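Local coordinates for protein transcriptional activator ToxR (PDB 6UTC) that activates transcription as a membrane-spanning regulator of Vibrio vulnificus, its periplasmic domain probably acting as a sensor that interacts with ToxS and bile salts, at residues Gly24-Thr29 and Ala59-Ile64. Numbering follows the deposited sequence. Where two conformers were deposited one is given.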
loop_
_atom_site.group_PDB
_atom_site.type_symbol
_atom_site.label_atom_id
_atom_site.label_comp_id
_atom_site.label_asym_id
_atom_site.label_seq_id
_atom_site.Cartn_x
_atom_site.Cartn_y
_atom_site.Cartn_z
ATOM N N GLY A 24 1.754 10.871 4.736
ATOM C CA GLY A 24 2.241 10.322 5.984
ATOM C C GLY A 24 2.453 8.821 5.994
ATOM O O GLY A 24 3.005 8.297 6.972
ATOM N N VAL A 25 2.016 8.112 4.959
ATOM C CA VAL A 25 2.199 6.671 4.851
ATOM C C VAL A 25 3.427 6.435 3.984
ATOM O O VAL A 25 3.491 6.906 2.841
ATOM C CB VAL A 25 0.959 5.988 4.248
ATOM C CG1 VAL A 25 1.177 4.478 4.160
ATOM C CG2 VAL A 25 -0.289 6.308 5.069
ATOM N N GLU A 26 4.412 5.718 4.520
ATOM C CA GLU A 26 5.594 5.379 3.737
ATOM C C GLU A 26 5.236 4.244 2.798
ATOM O O GLU A 26 4.901 3.151 3.257
ATOM C CB GLU A 26 6.710 4.899 4.655
ATOM C CG GLU A 26 7.228 5.932 5.606
ATOM C CD GLU A 26 8.320 5.363 6.485
ATOM O OE1 GLU A 26 9.382 4.994 5.941
ATOM O OE2 GLU A 26 8.108 5.263 7.709
ATOM N N VAL A 27 5.333 4.481 1.496
ATOM C CA VAL A 27 5.180 3.414 0.515
ATOM C C VAL A 27 6.570 2.863 0.240
ATOM O O VAL A 27 7.411 3.553 -0.332
ATOM C CB VAL A 27 4.502 3.903 -0.767
ATOM C CG1 VAL A 27 4.370 2.751 -1.752
ATOM C CG2 VAL A 27 3.144 4.512 -0.441
ATOM N N LEU A 28 6.794 1.624 0.646
ATOM C CA LEU A 28 8.105 0.993 0.639
ATOM C C LEU A 28 8.094 -0.227 -0.260
ATOM O O LEU A 28 7.046 -0.837 -0.483
ATOM C CB LEU A 28 8.470 0.514 2.042
ATOM C CG LEU A 28 8.521 1.572 3.133
ATOM C CD1 LEU A 28 8.597 0.895 4.497
ATOM C CD2 LEU A 28 9.718 2.480 2.916
ATOM N N THR A 29 9.270 -0.584 -0.769
ATOM C CA THR A 29 9.437 -1.839 -1.486
ATOM C C THR A 29 10.812 -2.380 -1.127
ATOM O O THR A 29 11.696 -1.601 -0.761
ATOM C CB THR A 29 9.258 -1.648 -3.006
ATOM O OG1 THR A 29 9.128 -2.915 -3.655
ATOM C CG2 THR A 29 10.412 -0.905 -3.639
ATOM N N ALA A 59 -4.159 5.047 11.572
ATOM C CA ALA A 59 -3.594 5.233 10.242
ATOM C C ALA A 59 -2.402 4.296 10.079
ATOM O O ALA A 59 -1.637 4.093 11.026
ATOM C CB ALA A 59 -3.124 6.673 10.052
ATOM N N PRO A 60 -2.224 3.688 8.909
ATOM C CA PRO A 60 -1.071 2.807 8.737
ATOM C C PRO A 60 0.200 3.630 8.743
ATOM O O PRO A 60 0.219 4.792 8.325
ATOM C CB PRO A 60 -1.314 2.178 7.361
ATOM C CG PRO A 60 -2.090 3.225 6.630
ATOM C CD PRO A 60 -3.010 3.810 7.669
ATOM N N VAL A 61 1.265 3.017 9.261
ATOM C CA VAL A 61 2.594 3.618 9.229
ATOM C C VAL A 61 3.180 3.508 7.831
ATOM O O VAL A 61 3.766 4.458 7.293
ATOM C CB VAL A 61 3.504 2.922 10.265
ATOM C CG1 VAL A 61 4.915 3.502 10.215
ATOM C CG2 VAL A 61 2.916 3.009 11.675
ATOM N N LYS A 62 3.023 2.347 7.216
ATOM C CA LYS A 62 3.672 2.078 5.955
ATOM C C LYS A 62 2.835 1.085 5.191
ATOM O O LYS A 62 1.962 0.407 5.745
ATOM C CB LYS A 62 5.096 1.555 6.150
ATOM C CG LYS A 62 5.204 0.357 7.032
ATOM C CD LYS A 62 6.628 0.269 7.575
ATOM C CE LYS A 62 6.767 -0.793 8.645
ATOM N NZ LYS A 62 8.135 -0.740 9.234
ATOM N N VAL A 63 3.104 1.034 3.899
ATOM C CA VAL A 63 2.533 0.038 3.010
ATOM C C VAL A 63 3.673 -0.516 2.173
ATOM O O VAL A 63 4.464 0.249 1.598
ATOM C CB VAL A 63 1.355 0.575 2.164
ATOM C CG1 VAL A 63 1.767 1.688 1.241
ATOM C CG2 VAL A 63 0.682 -0.559 1.395
ATOM N N ILE A 64 3.814 -1.833 2.177
ATOM C CA ILE A 64 4.867 -2.505 1.428
ATOM C C ILE A 64 4.260 -2.968 0.118
ATOM O O ILE A 64 3.302 -3.754 0.111
ATOM C CB ILE A 64 5.438 -3.708 2.190
ATOM C CG1 ILE A 64 5.693 -3.365 3.661
ATOM C CG2 ILE A 64 6.687 -4.256 1.464
ATOM C CD1 ILE A 64 6.652 -2.271 3.883
HETATM O O HOH W 1 0.723 7.394 8.762
HETATM O O HOH W 2 4.998 6.589 8.585
#
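V27 and V63 lie side by side on the helix-facing side of two parallel strands, both pointing the same way. V27 CG2 meets V63 CG1 at 3.6 Å. V63 CG1 sits between its own backbone N and carbonyl carbon (chi1 62°), and from there it also approaches V25 CG1. V25 sends its other branch, CG2, to the ring of P60, with V25 CG2 touching P60 CG at 3.9 Å.

The opposite face carries E26, L28, K62 and I64. The meeting point there is L28 CD1, which touches K62 CD at 3.7 Å and I64 CD1 at 3.8 Å. I64 CD1 also rests on L28 CB. The K62 chain runs on beyond L28, and its end leads away from strand 25-30.

Three backbone bonds fix the register. E26 N donates to V61 O at 3.1 Å, and V63 N donates to E26 O at 2.9 Å. L28 N reaches V63 O in a nearly straight bond (N-H...O 174°). Before the first of these, water takes over. One water donates to P60 O at 2.7 Å and weakly to G24 O. A second lies by G24 O and V61 O.

V61 and K62 both face I78 of strand 72-78, a classic beta bulge. The two strands begin and end a beta-alpha-beta unit and are neighbouring inner strands of the mixed sheet, with 62-67 at its centre. The helix of the unit, 40-52, packs on V25, V27, P60 and V63. Strand 16-22 flanks 25-30, and strand 72-78 flanks 62-67.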